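Local atomic coordinates of putative GTP pyrophosphokinase (PDB entry 3L9D), a protein that probably transfers pyrophosphate from ATP to GTP to start the synthesis of the alarmone ppGpp. Residues I110-V115 / I174-M179; G49-K54 / V155-D160; M102-G107 / M169-I174. All blocks are in the same frame, centred on the assembly; numbering follows the deposited sequence.

Contact 1 of 3, residues I110-V115 / I174-M179; sequences IMVQFV and IRTLAM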
loop_
_atom_site.group_PDB
_atom_site.type_symbol
_atom_site.label_atom_id
_atom_site.label_comp_id
_atom_site.label_asym_id
_atom_site.label_seq_id
_atom_site.Cartn_x
_atom_site.Cartn_y
_atom_site.Cartn_z
ATOM N N ILE A 110 -3.749 2.090 -0.016
ATOM C CA ILE A 110 -5.041 2.447 0.543
ATOM C C ILE A 110 -4.798 3.343 1.744
ATOM O O ILE A 110 -4.267 2.894 2.765
ATOM C CB ILE A 110 -5.846 1.190 0.909
ATOM C CG1 ILE A 110 -6.080 0.356 -0.364
ATOM C CG2 ILE A 110 -7.143 1.555 1.596
ATOM C CD1 ILE A 110 -6.853 -0.953 -0.177
ATOM N N MET A 111 -5.144 4.618 1.605
ATOM C CA MET A 111 -4.987 5.593 2.685
ATOM C C MET A 111 -6.198 5.580 3.615
ATOM O O MET A 111 -7.322 5.849 3.195
ATOM C CB MET A 111 -4.760 6.999 2.118
ATOM C CG MET A 111 -3.363 7.553 2.376
ATOM S SD MET A 111 -2.047 6.513 1.684
ATOM C CE MET A 111 -2.322 6.766 -0.073
ATOM N N VAL A 112 -5.964 5.252 4.880
ATOM C CA VAL A 112 -7.015 5.223 5.892
ATOM C C VAL A 112 -6.825 6.370 6.869
ATOM O O VAL A 112 -5.712 6.859 7.033
ATOM C CB VAL A 112 -7.007 3.899 6.706
ATOM C CG1 VAL A 112 -7.310 2.686 5.802
ATOM C CG2 VAL A 112 -5.674 3.739 7.469
ATOM N N GLN A 113 -7.918 6.787 7.509
ATOM C CA GLN A 113 -7.887 7.865 8.484
ATOM C C GLN A 113 -7.310 7.471 9.856
ATOM O O GLN A 113 -6.528 8.233 10.430
ATOM C CB GLN A 113 -9.269 8.510 8.661
ATOM C CG GLN A 113 -9.163 9.864 9.404
ATOM C CD GLN A 113 -10.490 10.562 9.675
ATOM O OE1 GLN A 113 -11.575 9.970 9.570
ATOM N NE2 GLN A 113 -10.401 11.833 10.050
ATOM N N PHE A 114 -7.687 6.301 10.375
ATOM C CA PHE A 114 -7.233 5.861 11.706
ATOM C C PHE A 114 -6.454 4.550 11.687
ATOM O O PHE A 114 -6.707 3.680 10.855
ATOM C CB PHE A 114 -8.418 5.707 12.650
ATOM C CG PHE A 114 -9.220 6.956 12.817
ATOM C CD1 PHE A 114 -8.695 8.047 13.492
ATOM C CD2 PHE A 114 -10.512 7.040 12.311
ATOM C CE1 PHE A 114 -9.452 9.212 13.654
ATOM C CE2 PHE A 114 -11.267 8.192 12.470
ATOM C CZ PHE A 114 -10.743 9.276 13.142
ATOM N N VAL A 115 -5.512 4.396 12.609
ATOM C CA VAL A 115 -4.800 3.126 12.730
ATOM C C VAL A 115 -5.821 1.984 12.747
ATOM O O VAL A 115 -5.675 0.964 12.067
ATOM C CB VAL A 115 -3.972 3.072 14.013
ATOM C CG1 VAL A 115 -3.710 1.640 14.393
ATOM C CG2 VAL A 115 -2.665 3.847 13.844
ATOM N N ILE A 174 -1.415 -0.448 3.187
ATOM C CA ILE A 174 -2.465 0.275 3.887
ATOM C C ILE A 174 -1.817 1.222 4.917
ATOM O O ILE A 174 -0.978 0.808 5.718
ATOM C CB ILE A 174 -3.439 -0.732 4.535
ATOM C CG1 ILE A 174 -3.822 -1.802 3.502
ATOM C CG2 ILE A 174 -4.669 -0.029 5.097
ATOM C CD1 ILE A 174 -4.520 -3.017 4.059
ATOM N N ARG A 175 -2.192 2.496 4.896
ATOM C CA ARG A 175 -1.457 3.507 5.658
ATOM C C ARG A 175 -2.346 4.622 6.160
ATOM O O ARG A 175 -3.295 5.012 5.488
ATOM C CB ARG A 175 -0.398 4.147 4.760
ATOM C CG ARG A 175 0.729 3.233 4.357
ATOM C CD ARG A 175 1.689 3.948 3.440
ATOM N NE ARG A 175 2.873 3.149 3.129
ATOM C CZ ARG A 175 3.880 3.573 2.370
ATOM N NH1 ARG A 175 3.854 4.791 1.844
ATOM N NH2 ARG A 175 4.919 2.784 2.144
ATOM N N THR A 176 -2.016 5.185 7.318
ATOM C CA THR A 176 -2.596 6.485 7.679
ATOM C C THR A 176 -1.967 7.605 6.846
ATOM O O THR A 176 -0.933 7.431 6.205
ATOM C CB THR A 176 -2.456 6.825 9.190
ATOM O OG1 THR A 176 -1.080 6.750 9.601
ATOM C CG2 THR A 176 -3.289 5.889 10.019
ATOM N N LEU A 177 -2.599 8.766 6.854
ATOM C CA LEU A 177 -2.046 9.908 6.158
ATOM C C LEU A 177 -0.617 10.186 6.685
ATOM O O LEU A 177 0.335 10.359 5.902
ATOM C CB LEU A 177 -2.984 11.099 6.348
ATOM C CG LEU A 177 -4.368 11.048 5.656
ATOM C CD1 LEU A 177 -4.677 9.688 4.949
ATOM C CD2 LEU A 177 -5.536 11.450 6.610
ATOM N N ALA A 178 -0.462 10.182 8.011
ATOM C CA ALA A 178 0.849 10.408 8.633
ATOM C C ALA A 178 1.868 9.326 8.287
ATOM O O ALA A 178 3.039 9.627 8.017
ATOM C CB ALA A 178 0.721 10.556 10.149
ATOM N N MET A 179 1.425 8.068 8.301
ATOM C CA MET A 179 2.297 6.951 7.920
ATOM C C MET A 179 2.837 7.153 6.523
ATOM O O MET A 179 4.021 6.947 6.261
ATOM C CB MET A 179 1.542 5.627 7.961
ATOM C CG MET A 179 1.596 4.916 9.296
ATOM S SD MET A 179 0.453 3.522 9.300
ATOM C CE MET A 179 -0.481 3.908 10.777
#

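Contact 2 of 3, residues G49-K54 / V155-D160; sequences GELKIK and VEYPVD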
loop_
_atom_site.group_PDB
_atom_site.type_symbol
_atom_site.label_atom_id
_atom_site.label_comp_id
_atom_site.label_asym_id
_atom_site.label_seq_id
_atom_site.Cartn_x
_atom_site.Cartn_y
_atom_site.Cartn_z
ATOM N N GLY A 49 -5.225 -0.246 -12.766
ATOM C CA GLY A 49 -6.389 0.536 -13.150
ATOM C C GLY A 49 -7.683 -0.047 -12.595
ATOM O O GLY A 49 -8.493 0.703 -12.035
ATOM N N GLU A 50 -7.868 -1.367 -12.739
ATOM C CA GLU A 50 -9.030 -2.072 -12.179
ATOM C C GLU A 50 -9.045 -2.101 -10.646
ATOM O O GLU A 50 -10.086 -1.869 -10.006
ATOM C CB GLU A 50 -9.086 -3.494 -12.709
ATOM C CG GLU A 50 -9.060 -3.566 -14.233
ATOM C CD GLU A 50 -9.011 -4.983 -14.741
ATOM O OE1 GLU A 50 -9.462 -5.899 -14.014
ATOM O OE2 GLU A 50 -8.525 -5.184 -15.865
ATOM N N LEU A 51 -7.891 -2.389 -10.052
ATOM C CA LEU A 51 -7.796 -2.376 -8.602
ATOM C C LEU A 51 -8.137 -0.987 -8.052
ATOM O O LEU A 51 -8.820 -0.865 -7.029
ATOM C CB LEU A 51 -6.413 -2.876 -8.129
ATOM C CG LEU A 51 -6.232 -4.383 -8.367
ATOM C CD1 LEU A 51 -4.762 -4.770 -8.413
ATOM C CD2 LEU A 51 -6.970 -5.200 -7.317
ATOM N N LYS A 52 -7.668 0.058 -8.723
ATOM C CA LYS A 52 -8.004 1.419 -8.309
ATOM C C LYS A 52 -9.515 1.585 -8.257
ATOM O O LYS A 52 -10.065 1.962 -7.231
ATOM C CB LYS A 52 -7.422 2.463 -9.261
ATOM C CG LYS A 52 -5.973 2.782 -9.029
ATOM C CD LYS A 52 -5.633 4.164 -9.582
ATOM C CE LYS A 52 -4.160 4.477 -9.429
ATOM N NZ LYS A 52 -3.771 5.604 -10.340
ATOM N N ILE A 53 -10.191 1.307 -9.367
ATOM C CA ILE A 53 -11.629 1.550 -9.448
ATOM C C ILE A 53 -12.407 0.627 -8.486
ATOM O O ILE A 53 -13.335 1.072 -7.808
ATOM C CB ILE A 53 -12.128 1.491 -10.921
ATOM C CG1 ILE A 53 -12.661 2.861 -11.370
ATOM C CG2 ILE A 53 -13.136 0.400 -11.113
ATOM C CD1 ILE A 53 -11.547 3.996 -11.491
ATOM N N LYS A 54 -11.996 -0.636 -8.382
ATOM C CA LYS A 54 -12.590 -1.542 -7.396
ATOM C C LYS A 54 -12.451 -0.993 -5.958
ATOM O O LYS A 54 -13.449 -0.846 -5.252
ATOM C CB LYS A 54 -12.017 -2.963 -7.514
ATOM C CG LYS A 54 -12.419 -3.749 -8.764
ATOM C CD LYS A 54 -11.491 -4.955 -8.924
ATOM C CE LYS A 54 -11.818 -5.824 -10.125
ATOM N NZ LYS A 54 -13.128 -6.500 -9.959
ATOM N N VAL A 155 -1.679 -9.773 -3.218
ATOM C CA VAL A 155 -2.837 -10.411 -3.792
ATOM C C VAL A 155 -2.499 -10.942 -5.178
ATOM O O VAL A 155 -1.725 -10.326 -5.914
ATOM C CB VAL A 155 -4.072 -9.464 -3.834
ATOM C CG1 VAL A 155 -4.557 -9.141 -2.415
ATOM C CG2 VAL A 155 -3.783 -8.168 -4.659
ATOM N N GLU A 156 -3.031 -12.120 -5.496
ATOM C CA GLU A 156 -3.033 -12.627 -6.860
ATOM C C GLU A 156 -4.290 -12.101 -7.512
ATOM O O GLU A 156 -5.395 -12.269 -6.978
ATOM C CB GLU A 156 -3.097 -14.144 -6.894
ATOM C CG GLU A 156 -1.866 -14.848 -6.464
ATOM C CD GLU A 156 -2.033 -16.353 -6.512
ATOM O OE1 GLU A 156 -3.106 -16.827 -6.956
ATOM O OE2 GLU A 156 -1.087 -17.060 -6.110
ATOM N N TYR A 157 -4.119 -11.469 -8.666
ATOM C CA TYR A 157 -5.215 -10.820 -9.359
ATOM C C TYR A 157 -5.260 -11.309 -10.794
ATOM O O TYR A 157 -4.283 -11.167 -11.531
ATOM C CB TYR A 157 -5.052 -9.301 -9.322
ATOM C CG TYR A 157 -6.233 -8.598 -9.909
ATOM C CD1 TYR A 157 -7.415 -8.471 -9.187
ATOM C CD2 TYR A 157 -6.194 -8.086 -11.202
ATOM C CE1 TYR A 157 -8.524 -7.829 -9.736
ATOM C CE2 TYR A 157 -7.306 -7.450 -11.761
ATOM C CZ TYR A 157 -8.455 -7.323 -11.014
ATOM O OH TYR A 157 -9.551 -6.702 -11.545
ATOM N N PRO A 158 -6.379 -11.934 -11.184
ATOM C CA PRO A 158 -6.526 -12.385 -12.565
ATOM C C PRO A 158 -6.930 -11.227 -13.455
ATOM O O PRO A 158 -7.963 -10.589 -13.220
ATOM C CB PRO A 158 -7.658 -13.410 -12.481
ATOM C CG PRO A 158 -7.683 -13.846 -11.050
ATOM C CD PRO A 158 -7.333 -12.605 -10.285
ATOM N N VAL A 159 -6.117 -10.942 -14.463
ATOM C CA VAL A 159 -6.449 -9.886 -15.400
ATOM C C VAL A 159 -6.609 -10.445 -16.804
ATOM O O VAL A 159 -5.693 -11.063 -17.338
ATOM C CB VAL A 159 -5.395 -8.767 -15.391
ATOM C CG1 VAL A 159 -4.019 -9.333 -15.611
ATOM C CG2 VAL A 159 -5.726 -7.729 -16.451
ATOM N N ASP A 160 -7.782 -10.241 -17.396
ATOM C CA ASP A 160 -8.007 -10.676 -18.775
ATOM C C ASP A 160 -7.385 -9.700 -19.748
ATOM O O ASP A 160 -7.642 -8.519 -19.658
ATOM C CB ASP A 160 -9.501 -10.855 -19.066
ATOM C CG ASP A 160 -10.093 -12.033 -18.315
ATOM O OD1 ASP A 160 -10.202 -13.134 -18.903
ATOM O OD2 ASP A 160 -10.399 -11.870 -17.119
HETATM O O HOH W 1 -9.121 -6.310 -18.147
#

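Contact 3 of 3, residues M102-G107 / M169-I174; sequences MQDIAG and MAEIQI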
loop_
_atom_site.group_PDB
_atom_site.type_symbol
_atom_site.label_atom_id
_atom_site.label_comp_id
_atom_site.label_asym_id
_atom_site.label_seq_id
_atom_site.Cartn_x
_atom_site.Cartn_y
_atom_site.Cartn_z
ATOM N N MET A 102 7.906 -12.226 -8.488
ATOM C CA MET A 102 7.920 -10.851 -7.980
ATOM C C MET A 102 6.518 -10.395 -7.517
ATOM O O MET A 102 5.526 -10.545 -8.238
ATOM C CB MET A 102 8.541 -9.878 -8.995
ATOM C CG MET A 102 8.675 -8.454 -8.454
ATOM S SD MET A 102 10.030 -7.473 -9.136
ATOM C CE MET A 102 11.373 -8.660 -9.026
ATOM N N GLN A 103 6.453 -9.840 -6.312
ATOM C CA GLN A 103 5.185 -9.647 -5.619
ATOM C C GLN A 103 4.605 -8.252 -5.740
ATOM O O GLN A 103 3.407 -8.067 -5.565
ATOM C CB GLN A 103 5.336 -9.991 -4.125
ATOM C CG GLN A 103 5.660 -11.452 -3.843
ATOM C CD GLN A 103 5.789 -11.745 -2.352
ATOM O OE1 GLN A 103 6.365 -10.958 -1.601
ATOM N NE2 GLN A 103 5.270 -12.886 -1.923
ATOM N N ASP A 104 5.455 -7.270 -6.014
ATOM C CA ASP A 104 5.045 -5.877 -5.940
ATOM C C ASP A 104 5.235 -5.101 -7.243
ATOM O O ASP A 104 5.504 -3.905 -7.227
ATOM C CB ASP A 104 5.791 -5.173 -4.803
ATOM C CG ASP A 104 7.325 -5.254 -4.942
ATOM O OD1 ASP A 104 7.840 -6.051 -5.754
ATOM O OD2 ASP A 104 8.022 -4.505 -4.221
ATOM N N ILE A 105 5.111 -5.771 -8.375
ATOM C CA ILE A 105 5.207 -5.043 -9.622
ATOM C C ILE A 105 4.058 -4.017 -9.681
ATOM O O ILE A 105 4.292 -2.805 -9.697
ATOM C CB ILE A 105 5.258 -5.987 -10.828
ATOM C CG1 ILE A 105 6.547 -6.816 -10.746
ATOM C CG2 ILE A 105 5.172 -5.206 -12.146
ATOM C CD1 ILE A 105 6.804 -7.698 -11.938
ATOM N N ALA A 106 2.817 -4.489 -9.662
ATOM C CA ALA A 106 1.715 -3.572 -9.427
ATOM C C ALA A 106 1.751 -3.217 -7.952
ATOM O O ALA A 106 1.855 -4.107 -7.103
ATOM C CB ALA A 106 0.397 -4.211 -9.789
ATOM N N GLY A 107 1.674 -1.927 -7.646
ATOM C CA GLY A 107 1.659 -1.492 -6.262
ATOM C C GLY A 107 0.501 -0.560 -5.960
ATOM O O GLY A 107 0.288 0.411 -6.683
ATOM N N MET A 169 0.712 -10.464 -9.492
ATOM C CA MET A 169 0.695 -10.159 -8.067
ATOM C C MET A 169 0.794 -8.659 -7.841
ATOM O O MET A 169 1.586 -7.975 -8.485
ATOM C CB MET A 169 1.821 -10.886 -7.331
ATOM C CG MET A 169 1.460 -12.301 -6.879
ATOM S SD MET A 169 2.792 -13.037 -5.904
ATOM C CE MET A 169 3.910 -13.565 -7.196
ATOM N N ALA A 170 -0.032 -8.156 -6.937
ATOM C CA ALA A 170 -0.010 -6.745 -6.607
ATOM C C ALA A 170 0.303 -6.559 -5.121
ATOM O O ALA A 170 -0.155 -7.332 -4.276
ATOM C CB ALA A 170 -1.332 -6.102 -6.959
ATOM N N GLU A 171 1.096 -5.544 -4.796
ATOM C CA GLU A 171 1.290 -5.218 -3.396
ATOM C C GLU A 171 0.415 -4.045 -2.952
ATOM O O GLU A 171 0.558 -2.922 -3.439
ATOM C CB GLU A 171 2.740 -4.910 -3.107
ATOM C CG GLU A 171 2.895 -4.260 -1.758
ATOM C CD GLU A 171 4.321 -4.246 -1.291
ATOM O OE1 GLU A 171 4.993 -3.207 -1.498
ATOM O OE2 GLU A 171 4.765 -5.283 -0.722
ATOM N N ILE A 172 -0.504 -4.323 -2.039
ATOM C CA ILE A 172 -1.350 -3.303 -1.450
ATOM C C ILE A 172 -0.787 -2.854 -0.108
ATOM O O ILE A 172 -0.670 -3.646 0.829
ATOM C CB ILE A 172 -2.757 -3.864 -1.218
ATOM C CG1 ILE A 172 -3.323 -4.389 -2.526
ATOM C CG2 ILE A 172 -3.674 -2.811 -0.639
ATOM C CD1 ILE A 172 -4.422 -5.401 -2.339
ATOM N N GLN A 173 -0.425 -1.588 0.008
ATOM C CA GLN A 173 -0.034 -1.072 1.318
ATOM C C GLN A 173 -1.138 -0.228 1.906
ATOM O O GLN A 173 -1.729 0.601 1.204
ATOM C CB GLN A 173 1.267 -0.275 1.246
ATOM C CG GLN A 173 2.456 -1.167 0.951
ATOM C CD GLN A 173 3.748 -0.409 0.957
ATOM O OE1 GLN A 173 3.959 0.463 1.795
ATOM N NE2 GLN A 173 4.626 -0.728 0.015
ATOM N N ILE A 174 -1.415 -0.448 3.187
ATOM C CA ILE A 174 -2.465 0.275 3.887
ATOM C C ILE A 174 -1.817 1.222 4.917
ATOM O O ILE A 174 -0.978 0.808 5.718
ATOM C CB ILE A 174 -3.439 -0.732 4.535
ATOM C CG1 ILE A 174 -3.822 -1.802 3.502
ATOM C CG2 ILE A 174 -4.669 -0.029 5.097
ATOM C CD1 ILE A 174 -4.520 -3.017 4.059
HETATM O O HOH W 2 4.165 -8.327 -9.212
HETATM O O HOH W 3 3.628 -10.709 -10.457
HETATM O O HOH W 4 7.807 -6.135 -1.879
#

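Contact 1 of 3, residues I110-V115 / I174-M179
V112 meets the 174-179 segment with both its backbone and its side chain. Its N donates to R175 O over 2.7 Å and nearly straight (165° at the hydrogen), while R175 N reaches back to I110 O at 3.0 Å, which sets strands 106-112 and 164-176 parallel. The isoleucine and valine on one face are branched at CB, which suits the extended backbone, and helix 117-126 covers their apolar branches. V112 CG1 lies 3.9 Å from I174 CG2, and both side chains touch V121. V112 CG2 leans over the neighbouring backbone instead, 3.3 Å from R175 O.

T176 stands right before helix 177-193, at its N-cap, and its two branches do different work. With chi1 at 55°, OG1 stands between the backbone N and the carbonyl carbon, where it accepts from M179 N at 3.1 Å in a capping box, and T176 N points back to M179 SD in a weak hydrogen bond; OG1 is also hydrogen-bonded to D216 of helix 199-221. The methyl CG2 points the other way, into the bend of the 110-115 segment, 3.7 Å from V115 N. Just beyond, V115 CG2 touches M179 CE, the two side chains crossing at about a right angle. On the reverse face the bent chain of M111 offers CG to L177 CD1 at 3.6 Å, and both residues also pack on F73 of the edge strand.

Threonine thus fits this place: its hydroxyl satisfies an amide of the first helical turn, while its methyl joins an apolar surface. Main-chain bonds set the pairing, and apolar contacts line both faces.

Contact 2 of 3, residues G49-K54 / V155-D160
L51 lies over one face of the Y157 ring, and this is the close-packed half of the contact. L51 CG stands 4.2 Å above the ring plane, over its centre, while L51 CD2 comes within 3.8 Å of Y157 CD1 in an off-centre CH-pi contact. The leucine and the tyrosine run antiparallel alongside each other. Y157 reaches the helix because its CG is anti to the backbone N (chi1 -174°), which carries the ring off the strand. A tyrosine suits this place, with a flat apolar body for leucine and a polar end for the helix rim.

At that rim, E50 OE1 lies at the ring edge, in plane, and Y157 OH donates to it; K54 CE crowds the hydroxyl in the model, so the exact geometry is doubtful. Lysine sends its ammonium group onward to a salt bridge with D130. The wetter side begins at E50 OE2, where a water 2.6 Å from E50 OE2 also donates to D160 O. V159 CG2 makes a looser contact with E50 OE2.

Segment 49-54 of helix 42-64 runs at 111° to segment 155-160 of strand 150-161, with Y157 also touching A47 and M131, while the strand itself is bonded to 164-176 and 132-139.

Contact 3 of 3, residues M102-G107 / M169-I174
M169 leans across the bend at M102 and Q103, and its side chain can be followed atom by atom. CB sits 3.7 Å from Q103 O and almost as near M102 O. CG carries the chain past these carbonyls, and SD then lies 3.9 Å from Q103 CG, where the methionine crosses the aliphatic part of the glutamine at a slant; the glutamine NE2 is hydrogen-bonded to Q135. A turn at chi3 (-80°) folds the end methyl back, so that CE meets M102 O at 3.6 Å. An unbranched, flexible methionine suits a path this curved. Two waters serve the polar backbone beside it: one links M102 O, M169 O and I105 N, which donates to it, and the other joins M102 O to M169 N.

From A106 onward the first segment joins 169-174 as a parallel strand. E171 N donates to A106 O at 2.8 Å, with 161° at the hydrogen, and A106 CB touches A170 CB at 3.8 Å; these small methyls suit the face covered by helix 42-64, where A106 meets V48 and A170 meets L51. The sequences QDIAG and EIQIR are recognisable RelA/SpoT synthetase motifs, and the pairing of A106 and G107 with A170 and E171 belongs to the central sheet of a fold consistent with the nucleotidyltransferase-like family.

On the E171 side of the sheet, the loop residue D104 brings its CB to 3.5 Å from E171 CB, and the acids stay side by side, D104 OD2 lying 4.3 Å from E171 OE1. A water makes weak bonds to both carboxylates, and K79 and R91 form long, weak ion pairs with D104. Q173 NE2 donates to E171 OE1 at 2.9 Å, arriving from above the carboxylate, 53° out of its plane. The amide oxygen of Q173 turns instead to weak hydrogen bonds with R175 and S150.

In the fold
From the N terminus, helix 42-64 supplies the first half of contact 2, which closes a loop of 100 residues when strand 150-161 arrives. Before that, strand 106-112, with the residues just before and after it, has supplied the first halves of contacts 3 and 1. Strand 164-176 then completes contact 3 and, at its far end with the start of helix 177-193, contact 1, over 61 and 58 intervening residues. No loop nests inside another: every pair crosses. Contacts 1 and 3 share I174 and are probably hydrogen-bonded through I110 N and Q173 O, contacts 2 and 3 through V155 O and A170 N. They tie helix 42-64, three adjacent strands and helix 177-193 into one unit.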